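Local coordinates for tRNA nucleotidyl transferase-related protein (Thermotoga maritima, PDB 3H38) that probably adds the CCA sequence to the 3' end of tRNA, as a magnesium-dependent class II nucleotidyltransferase that uses CTP and ATP, at residues R24-G27 / K28-D31; I138-P142 / K143-L147; R307-I310 / N311-R314; K341-S344 / N345-C349. All coordinates share one frame; numbering follows the deposited sequence.

Contact 1: residues R24-G27 / K28-D31; sequences RLLG and KFGD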
loop_
_atom_site.group_PDB
_atom_site.type_symbol
_atom_site.label_atom_id
_atom_site.label_comp_id
_atom_site.label_asym_id
_atom_site.label_seq_id
_atom_site.Cartn_x
_atom_site.Cartn_y
_atom_site.Cartn_z
ATOM N N ARG A 24 -31.419 -2.174 -9.555
ATOM C CA ARG A 24 -32.836 -2.546 -9.641
ATOM C C ARG A 24 -33.034 -3.951 -10.226
ATOM O O ARG A 24 -33.659 -4.816 -9.596
ATOM C CB ARG A 24 -33.648 -1.485 -10.388
ATOM C CG ARG A 24 -33.840 -0.195 -9.587
ATOM C CD ARG A 24 -34.810 0.817 -10.254
ATOM N NE ARG A 24 -35.351 1.762 -9.269
ATOM C CZ ARG A 24 -35.008 3.044 -9.210
ATOM N NH1 ARG A 24 -34.157 3.532 -10.109
ATOM N NH2 ARG A 24 -35.524 3.845 -8.273
ATOM N N LEU A 25 -32.439 -4.203 -11.365
ATOM C CA LEU A 25 -32.509 -5.504 -11.972
ATOM C C LEU A 25 -32.071 -6.585 -11.062
ATOM O O LEU A 25 -32.687 -7.587 -10.996
ATOM C CB LEU A 25 -31.591 -5.557 -13.156
ATOM C CG LEU A 25 -32.065 -4.948 -14.434
ATOM C CD1 LEU A 25 -31.605 -5.856 -15.531
ATOM C CD2 LEU A 25 -33.543 -4.862 -14.377
ATOM N N LEU A 26 -30.967 -6.365 -10.376
ATOM C CA LEU A 26 -30.412 -7.346 -9.465
ATOM C C LEU A 26 -31.416 -7.637 -8.355
ATOM O O LEU A 26 -31.612 -8.803 -7.973
ATOM C CB LEU A 26 -29.074 -6.881 -8.896
ATOM C CG LEU A 26 -27.906 -6.766 -9.886
ATOM C CD1 LEU A 26 -26.745 -5.988 -9.291
ATOM C CD2 LEU A 26 -27.430 -8.126 -10.357
ATOM N N GLY A 27 -32.059 -6.585 -7.855
ATOM C CA GLY A 27 -33.060 -6.738 -6.815
ATOM C C GLY A 27 -34.145 -7.649 -7.346
ATOM O O GLY A 27 -34.549 -8.617 -6.698
ATOM N N LYS A 28 -34.583 -7.328 -8.546
ATOM C CA LYS A 28 -35.620 -8.050 -9.238
ATOM C C LYS A 28 -35.282 -9.505 -9.455
ATOM O O LYS A 28 -36.129 -10.326 -9.215
ATOM C CB LYS A 28 -35.952 -7.364 -10.553
ATOM C CG LYS A 28 -37.408 -7.114 -10.805
ATOM C CD LYS A 28 -38.156 -8.345 -11.249
ATOM C CE LYS A 28 -39.419 -8.595 -10.400
ATOM N NZ LYS A 28 -40.336 -9.668 -10.889
ATOM N N PHE A 29 -34.050 -9.816 -9.865
ATOM C CA PHE A 29 -33.589 -11.206 -9.947
ATOM C C PHE A 29 -33.658 -11.864 -8.584
ATOM O O PHE A 29 -33.923 -13.058 -8.484
ATOM C CB PHE A 29 -32.148 -11.321 -10.448
ATOM C CG PHE A 29 -31.918 -10.733 -11.802
ATOM C CD1 PHE A 29 -30.637 -10.402 -12.214
ATOM C CD2 PHE A 29 -32.983 -10.495 -12.666
ATOM C CE1 PHE A 29 -30.420 -9.850 -13.468
ATOM C CE2 PHE A 29 -32.770 -9.945 -13.917
ATOM C CZ PHE A 29 -31.490 -9.619 -14.317
ATOM N N GLY A 30 -33.401 -11.088 -7.532
ATOM C CA GLY A 30 -33.410 -11.617 -6.178
ATOM C C GLY A 30 -34.767 -12.229 -5.888
ATOM O O GLY A 30 -34.859 -13.388 -5.499
ATOM N N ASP A 31 -35.820 -11.446 -6.099
ATOM C CA ASP A 31 -37.190 -11.898 -5.898
ATOM C C ASP A 31 -37.534 -13.113 -6.755
ATOM O O ASP A 31 -38.231 -14.020 -6.307
ATOM C CB ASP A 31 -38.171 -10.782 -6.238
ATOM C CG ASP A 31 -38.254 -9.735 -5.154
ATOM O OD1 ASP A 31 -37.496 -9.870 -4.166
ATOM O OD2 ASP A 31 -39.074 -8.791 -5.287
#

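Contact 2: residues I138-P142 / K143-L147; sequences IKLNP and KDFGL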
loop_
_atom_site.group_PDB
_atom_site.type_symbol
_atom_site.label_atom_id
_atom_site.label_comp_id
_atom_site.label_asym_id
_atom_site.label_seq_id
_atom_site.Cartn_x
_atom_site.Cartn_y
_atom_site.Cartn_z
ATOM N N ILE A 138 -27.570 -1.847 1.866
ATOM C CA ILE A 138 -28.774 -1.307 1.272
ATOM C C ILE A 138 -29.401 -2.430 0.481
ATOM O O ILE A 138 -28.749 -3.082 -0.343
ATOM C CB ILE A 138 -28.511 -0.124 0.318
ATOM C CG1 ILE A 138 -27.953 1.089 1.080
ATOM C CG2 ILE A 138 -29.825 0.257 -0.412
ATOM C CD1 ILE A 138 -27.267 2.124 0.181
ATOM N N LYS A 139 -30.672 -2.651 0.741
ATOM C CA LYS A 139 -31.370 -3.774 0.164
ATOM C C LYS A 139 -31.843 -3.420 -1.226
ATOM O O LYS A 139 -32.422 -2.355 -1.427
ATOM C CB LYS A 139 -32.547 -4.155 1.059
ATOM C CG LYS A 139 -33.302 -5.357 0.585
ATOM C CD LYS A 139 -34.187 -5.872 1.698
ATOM C CE LYS A 139 -34.764 -7.258 1.332
ATOM N NZ LYS A 139 -35.914 -7.538 2.207
ATOM N N LEU A 140 -31.630 -4.329 -2.174
ATOM C CA LEU A 140 -32.043 -4.106 -3.563
ATOM C C LEU A 140 -33.379 -4.713 -4.026
ATOM O O LEU A 140 -33.841 -4.381 -5.109
ATOM C CB LEU A 140 -30.922 -4.527 -4.515
ATOM C CG LEU A 140 -29.607 -3.811 -4.166
ATOM C CD1 LEU A 140 -28.551 -4.013 -5.246
ATOM C CD2 LEU A 140 -29.868 -2.309 -3.946
ATOM N N ASN A 141 -33.988 -5.597 -3.235
ATOM C CA ASN A 141 -35.234 -6.229 -3.654
ATOM C C ASN A 141 -36.303 -5.145 -3.756
ATOM O O ASN A 141 -36.304 -4.211 -2.934
ATOM C CB ASN A 141 -35.670 -7.321 -2.676
ATOM C CG ASN A 141 -34.630 -8.436 -2.517
ATOM O OD1 ASN A 141 -34.673 -9.471 -3.216
ATOM N ND2 ASN A 141 -33.700 -8.237 -1.588
ATOM N N PRO A 142 -37.183 -5.245 -4.782
ATOM C CA PRO A 142 -38.132 -4.194 -5.187
ATOM C C PRO A 142 -38.908 -3.531 -4.044
ATOM O O PRO A 142 -38.837 -2.305 -3.917
ATOM C CB PRO A 142 -39.064 -4.933 -6.143
ATOM C CG PRO A 142 -38.135 -5.909 -6.839
ATOM C CD PRO A 142 -37.146 -6.349 -5.766
ATOM N N LYS A 143 -39.615 -4.293 -3.215
ATOM C CA LYS A 143 -40.338 -3.659 -2.112
ATOM C C LYS A 143 -39.409 -2.867 -1.165
ATOM O O LYS A 143 -39.800 -1.828 -0.628
ATOM C CB LYS A 143 -41.181 -4.672 -1.293
ATOM C CG LYS A 143 -41.676 -4.063 0.037
ATOM C CD LYS A 143 -42.782 -4.834 0.704
ATOM C CE LYS A 143 -42.554 -4.920 2.211
ATOM N NZ LYS A 143 -42.511 -3.642 2.933
ATOM N N ASP A 144 -38.192 -3.356 -0.942
ATOM C CA ASP A 144 -37.312 -2.712 0.037
ATOM C C ASP A 144 -36.197 -1.898 -0.597
ATOM O O ASP A 144 -35.321 -1.409 0.104
ATOM C CB ASP A 144 -36.777 -3.726 1.084
ATOM C CG ASP A 144 -37.920 -4.321 1.961
ATOM O OD1 ASP A 144 -37.808 -5.480 2.452
ATOM O OD2 ASP A 144 -38.953 -3.624 2.133
ATOM N N PHE A 145 -36.248 -1.727 -1.919
ATOM C CA PHE A 145 -35.209 -0.991 -2.638
ATOM C C PHE A 145 -34.850 0.349 -1.976
ATOM O O PHE A 145 -35.735 1.167 -1.709
ATOM C CB PHE A 145 -35.627 -0.747 -4.083
ATOM C CG PHE A 145 -34.572 -0.077 -4.910
ATOM C CD1 PHE A 145 -34.604 1.296 -5.130
ATOM C CD2 PHE A 145 -33.537 -0.816 -5.462
ATOM C CE1 PHE A 145 -33.610 1.932 -5.899
ATOM C CE2 PHE A 145 -32.545 -0.203 -6.249
ATOM C CZ PHE A 145 -32.579 1.184 -6.463
ATOM N N GLY A 146 -33.552 0.562 -1.718
ATOM C CA GLY A 146 -33.072 1.799 -1.126
ATOM C C GLY A 146 -33.166 1.868 0.391
ATOM O O GLY A 146 -33.048 2.949 0.984
ATOM N N LEU A 147 -33.380 0.713 1.015
ATOM C CA LEU A 147 -33.440 0.610 2.471
ATOM C C LEU A 147 -32.045 0.500 3.078
ATOM O O LEU A 147 -31.325 -0.461 2.828
ATOM C CB LEU A 147 -34.276 -0.609 2.917
ATOM C CG LEU A 147 -34.549 -0.606 4.432
ATOM C CD1 LEU A 147 -35.254 0.672 4.889
ATOM C CD2 LEU A 147 -35.346 -1.816 4.872
#

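Contact 3: residues R307-I310 / N311-R314; sequences RNLI and NEIR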
loop_
_atom_site.group_PDB
_atom_site.type_symbol
_atom_site.label_atom_id
_atom_site.label_comp_id
_atom_site.label_asym_id
_atom_site.label_seq_id
_atom_site.Cartn_x
_atom_site.Cartn_y
_atom_site.Cartn_z
ATOM N N ARG A 307 16.331 -11.493 0.191
ATOM C CA ARG A 307 17.474 -11.783 1.050
ATOM C C ARG A 307 18.522 -10.662 1.000
ATOM O O ARG A 307 19.122 -10.312 2.015
ATOM C CB ARG A 307 18.110 -13.133 0.673
ATOM C CG ARG A 307 17.236 -14.370 0.943
ATOM C CD ARG A 307 17.995 -15.681 0.697
ATOM N NE ARG A 307 19.128 -15.871 1.611
ATOM C CZ ARG A 307 19.054 -16.498 2.786
ATOM N NH1 ARG A 307 17.891 -16.995 3.194
ATOM N NH2 ARG A 307 20.137 -16.630 3.556
ATOM N N ASN A 308 18.706 -10.093 -0.165
ATOM C CA ASN A 308 19.694 -9.073 -0.395
ATOM C C ASN A 308 19.402 -7.759 0.282
ATOM O O ASN A 308 20.237 -6.929 0.320
ATOM C CB ASN A 308 19.828 -8.830 -1.890
ATOM C CG ASN A 308 21.246 -8.944 -2.372
ATOM O OD1 ASN A 308 21.924 -7.945 -2.609
ATOM N ND2 ASN A 308 21.716 -10.168 -2.515
ATOM N N LEU A 309 18.189 -7.564 0.754
ATOM C CA LEU A 309 17.715 -6.267 1.214
ATOM C C LEU A 309 18.565 -5.707 2.343
ATOM O O LEU A 309 18.826 -4.489 2.402
ATOM C CB LEU A 309 16.240 -6.343 1.648
ATOM C CG LEU A 309 15.693 -5.062 2.283
ATOM C CD1 LEU A 309 15.543 -3.905 1.241
ATOM C CD2 LEU A 309 14.414 -5.318 3.070
ATOM N N ILE A 310 18.991 -6.597 3.240
ATOM C CA ILE A 310 19.817 -6.180 4.354
ATOM C C ILE A 310 21.148 -5.622 3.831
ATOM O O ILE A 310 21.673 -4.663 4.377
ATOM C CB ILE A 310 20.021 -7.292 5.377
ATOM C CG1 ILE A 310 20.496 -6.701 6.711
ATOM C CG2 ILE A 310 20.987 -8.356 4.843
ATOM C CD1 ILE A 310 19.565 -5.657 7.300
ATOM N N ASN A 311 21.655 -6.185 2.738
ATOM C CA ASN A 311 22.868 -5.661 2.117
ATOM C C ASN A 311 22.729 -4.199 1.690
ATOM O O ASN A 311 23.645 -3.399 1.922
ATOM C CB ASN A 311 23.281 -6.498 0.900
ATOM C CG ASN A 311 23.669 -7.910 1.262
ATOM O OD1 ASN A 311 24.260 -8.150 2.311
ATOM N ND2 ASN A 311 23.339 -8.860 0.386
ATOM N N GLU A 312 21.598 -3.871 1.055
ATOM C CA GLU A 312 21.362 -2.548 0.454
ATOM C C GLU A 312 21.110 -1.484 1.502
ATOM O O GLU A 312 21.577 -0.345 1.377
ATOM C CB GLU A 312 20.176 -2.587 -0.502
ATOM C CG GLU A 312 20.342 -3.579 -1.648
ATOM C CD GLU A 312 19.030 -4.248 -2.053
ATOM O OE1 GLU A 312 19.034 -5.485 -2.227
ATOM O OE2 GLU A 312 17.999 -3.546 -2.187
ATOM N N ILE A 313 20.360 -1.865 2.527
ATOM C CA ILE A 313 20.137 -1.009 3.678
ATOM C C ILE A 313 21.477 -0.676 4.311
ATOM O O ILE A 313 21.780 0.484 4.584
ATOM C CB ILE A 313 19.215 -1.702 4.705
ATOM C CG1 ILE A 313 17.778 -1.721 4.167
ATOM C CG2 ILE A 313 19.300 -1.026 6.068
ATOM C CD1 ILE A 313 16.744 -2.370 5.099
ATOM N N ARG A 314 22.286 -1.707 4.510
ATOM C CA ARG A 314 23.570 -1.567 5.168
ATOM C C ARG A 314 24.502 -0.681 4.370
ATOM O O ARG A 314 25.262 0.096 4.940
ATOM C CB ARG A 314 24.188 -2.937 5.437
ATOM C CG ARG A 314 23.484 -3.635 6.578
ATOM C CD ARG A 314 24.102 -4.964 6.931
ATOM N NE ARG A 314 23.634 -5.396 8.246
ATOM C CZ ARG A 314 23.630 -6.659 8.658
ATOM N NH1 ARG A 314 23.186 -6.964 9.871
ATOM N NH2 ARG A 314 24.074 -7.615 7.853
#

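Contact 4: residues K341-S344 / N345-C349; sequences KGVS and NETIC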
loop_
_atom_site.group_PDB
_atom_site.type_symbol
_atom_site.label_atom_id
_atom_site.label_comp_id
_atom_site.label_asym_id
_atom_site.label_seq_id
_atom_site.Cartn_x
_atom_site.Cartn_y
_atom_site.Cartn_z
ATOM N N LYS A 341 25.994 3.784 -7.680
ATOM C CA LYS A 341 26.326 3.329 -9.033
ATOM C C LYS A 341 25.200 2.615 -9.793
ATOM O O LYS A 341 24.753 3.092 -10.850
ATOM C CB LYS A 341 27.601 2.482 -9.047
ATOM C CG LYS A 341 27.874 1.858 -10.414
ATOM C CD LYS A 341 29.144 1.026 -10.424
ATOM C CE LYS A 341 29.349 0.359 -11.775
ATOM N NZ LYS A 341 30.584 -0.473 -11.783
ATOM N N GLY A 342 24.749 1.477 -9.273
ATOM C CA GLY A 342 23.666 0.751 -9.924
ATOM C C GLY A 342 22.712 0.221 -8.874
ATOM O O GLY A 342 22.559 -0.978 -8.691
ATOM N N VAL A 343 22.072 1.135 -8.166
ATOM C CA VAL A 343 21.315 0.765 -6.991
ATOM C C VAL A 343 19.827 0.844 -7.258
ATOM O O VAL A 343 19.375 1.493 -8.212
ATOM C CB VAL A 343 21.665 1.688 -5.798
ATOM C CG1 VAL A 343 23.148 1.574 -5.442
ATOM C CG2 VAL A 343 21.292 3.146 -6.122
ATOM N N SER A 344 19.066 0.171 -6.403
ATOM C CA SER A 344 17.618 0.189 -6.488
ATOM C C SER A 344 17.090 1.599 -6.272
ATOM O O SER A 344 17.680 2.395 -5.539
ATOM C CB SER A 344 17.024 -0.727 -5.420
ATOM O OG SER A 344 17.061 -0.111 -4.145
ATOM N N ASN A 345 15.972 1.900 -6.916
ATOM C CA ASN A 345 15.215 3.105 -6.611
ATOM C C ASN A 345 14.988 3.268 -5.121
ATOM O O ASN A 345 14.999 4.377 -4.600
ATOM C CB ASN A 345 13.856 3.041 -7.292
ATOM C CG ASN A 345 13.947 3.233 -8.782
ATOM O OD1 ASN A 345 12.932 3.454 -9.447
ATOM N ND2 ASN A 345 15.169 3.160 -9.324
ATOM N N GLU A 346 14.755 2.150 -4.436
ATOM C CA GLU A 346 14.454 2.195 -3.012
ATOM C C GLU A 346 15.659 2.708 -2.228
ATOM O O GLU A 346 15.508 3.514 -1.300
ATOM C CB GLU A 346 13.983 0.826 -2.503
ATOM C CG GLU A 346 12.567 0.463 -2.961
ATOM C CD GLU A 346 12.493 0.112 -4.443
ATOM O OE1 GLU A 346 13.428 -0.533 -4.955
ATOM O OE2 GLU A 346 11.496 0.471 -5.100
ATOM N N THR A 347 16.847 2.245 -2.619
ATOM C CA THR A 347 18.089 2.697 -2.021
ATOM C C THR A 347 18.246 4.198 -2.245
ATOM O O THR A 347 18.778 4.918 -1.400
ATOM C CB THR A 347 19.306 1.973 -2.630
ATOM O OG1 THR A 347 19.333 0.615 -2.182
ATOM C CG2 THR A 347 20.614 2.669 -2.211
ATOM N N ILE A 348 17.779 4.663 -3.392
ATOM C CA ILE A 348 17.911 6.075 -3.719
ATOM C C ILE A 348 17.099 6.872 -2.725
ATOM O O ILE A 348 17.631 7.753 -2.044
ATOM C CB ILE A 348 17.431 6.376 -5.149
ATOM C CG1 ILE A 348 18.510 5.983 -6.166
ATOM C CG2 ILE A 348 17.063 7.832 -5.293
ATOM C CD1 ILE A 348 18.147 6.313 -7.586
ATOM N N CYS A 349 15.812 6.537 -2.634
ATOM C CA CYS A 349 14.908 7.142 -1.655
ATOM C C CYS A 349 15.568 7.169 -0.285
ATOM O O CYS A 349 15.552 8.184 0.418
ATOM C CB CYS A 349 13.632 6.308 -1.552
ATOM S SG CYS A 349 12.763 6.056 -3.107
HETATM O O HOH W 1 20.491 -1.415 -3.961
#

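Contact 1: residues R24-G27 / K28-D31
The Phe29 ring lies across the Leu25 carbonyl, one helical turn back. Leu25 O sits 3.3 Å above one ring face, offset toward the rim. At the far end of the ring, Leu25 CD1 meets Phe29 CZ at 4.0 Å, the two side chains crossing obliquely. Phe29 CG is anti to the carbonyl carbon (chi1 -59°), which swings the ring back over the preceding turn. Leu26 CD2 comes near Phe29 CD1 at 4.3 Å, a looser apolar touch. The backbone beneath is regular. Phe29 N donates to Leu25 O at 2.8 Å, in the carbonyl plane, so this oxygen both takes a hydrogen bond and lies against a ring face. Lys28 N to Arg24 O, Gly30 N to Leu26 O and Asp31 N to Gly27 O continue the i to i+4 series of the helix. Lys28 CB packs against Leu25 O at 3.3 Å, but the chain then bends, and NZ makes a salt bridge with Glu32. Beyond these residues, Phe29 meets Tyr70 edge-to-face and also packs on Phe67 and Ala71 of helix 64-72. Leu26 faces Ile56 and Ile58 of strand 56-60. The pattern is that of an amphipathic alpha-helix: Leu26 and Phe29 are buried, while Arg24 and Lys28 are exposed. Here helix 17-32 packs against the sheet of the nucleotidyltransferase head.

Contact 2: residues I138-P142 / K143-L147
Ile138 opens the contact with its CG2 branch, which rests on Gly146 CA at 3.7 Å. Its CA also makes a CH...O contact with Leu147 O. Residues 140-146 form the loop of a beta-hairpin that joins strands 137-139 and 147-149, antiparallel neighbours in the sheet of the head domain. Lys139 uses both backbone groups: its N donates to Leu147 O, and its O accepts from Gly146 N at 3.1 Å, nearly along the C=O axis. Its side chain is extended, with CG anti to the backbone N (chi1 -177°), and runs over Asp144. Lys139 CD packs on Asp144 CB at 3.4 Å. Lys139 NZ reaches Asp144 OD1 at 2.8 Å in a salt bridge. OD1 receives it through the anti lone pair, away from OD2. Leu140 points its CB away from the loop, but its CD2 still meets Phe145 CE2 at 4.1 Å. Leu140 O lies in the plane of the Phe145 ring, at its edge, 3.6 Å from CD2. Asn141 O takes a bond from Asp144 N, and Pro142 O one from Phe145 N. Both are weak. The chain then makes a type II beta turn from Asp144 to Leu147. Gly146 has positive phi, a conformation that favours glycine. Beyond the loop, Leu140 packs on Phe23 of helix 17-32. Lys143 NZ lies at a long 3.6 Å from Asp144 OD2, so the carboxylate has a lysine near each oxygen. Asp144 is therefore likely to stay ionised, with Lys139 as its close partner and Lys143 a weaker one.

Contact 3: residues R307-I310 / N311-R314
The backbone is alpha-helical here, in helix 309-328, with Ile313 N to Leu309 O at 3.0 Å and Arg314 N to Ile310 O as its sound i to i+4 bonds. Earlier bonds to Asn308 O, from Asn311 N and Glu312 N, are weak. Ile310 and Arg314 carry the main side-chain contact. Ile310 CG1 lies over the centre of one guanidinium face, 3.6 Å above its plane. With CG anti to the carbonyl carbon (chi1 -74°) and the chain extended from CG to NE, the guanidinium is carried to Ile310, one turn earlier. Its polar end is held outside this turn: NH2 forms a salt bridge with Asp293, and NH1 bonds to Tyr291 O. A leucine in its place would probably leave Asp293 without its charged mate and Tyr291 O without this donor. On the buried side, Leu309 CG meets Ile313 CD1 at 4.0 Å, and both residues pack on His285 of helix 279-287. On the exposed side, the Asn308 and Asn311 amide planes stand 81° apart. Asn311 ND2 points almost straight at Asn308 OD1, yet at 3.4 Å the bond is weak.

Contact 4: residues K341-S344 / N345-C349
Ser344 sets its side chain against the first turn of helix 345-352. Its CB lies 3.6 Å from Glu346 OE1, while the polar end of that glutamate is held through OE2 by Asp278 N. Next comes OG. The chi1 of 77° puts OG between the backbone N and the carbonyl carbon, where it can face the amide of Thr347. OG accepts from Thr347 N at 2.8 Å, with an N-H...O angle of 158°. This is an N-cap: the hydroxyl takes up an amide of the first turn. OG also lies 3.1 Å from Thr347 OG1. A water accepts from Ser344 N and bonds Thr347 OG1 at 2.9 Å, joining the same two residues a second way. Replacing the serine by alanine would probably leave Thr347 N without its capping acceptor and make the helix start less firmly fixed. Ser344 O then receives Ile348 N at 3.1 Å. Just before the cap, Val343 CG2 packs on Ile348 CG1, and its CB on Thr347 CG2. Around this start, Thr347 touches Val316 of helix 309-328 and His285 of helix 279-287. Ile348 rests on Val270, and Cys349 on Leu263 and Ile267, all of helix 254-274.

In the fold
This chain is the C-terminal part of a longer protein, holding the CCA-adding head and a helical region. The four contacts form two pairs at opposite sides of its centre. Contacts 1 and 2 lie in the head, centres 9 Å apart; Arg24 CG packs on Phe145 CE2 at 3.6 Å. The side chains of Leu26 and Leu140 are each about 9 Å from that of Asp57, and the side chain of Ile138 is about 9 Å from that of Arg45. In other structures of this protein Asp57 binds magnesium and Arg45 binds CTP and ATP; neither ligand is present here. Contacts 3 and 4, centres 12 Å apart, lie in the helical part, where Glu312 CB touches Thr347 OG1. About 55 Å separates the centres of contacts 1 and 3.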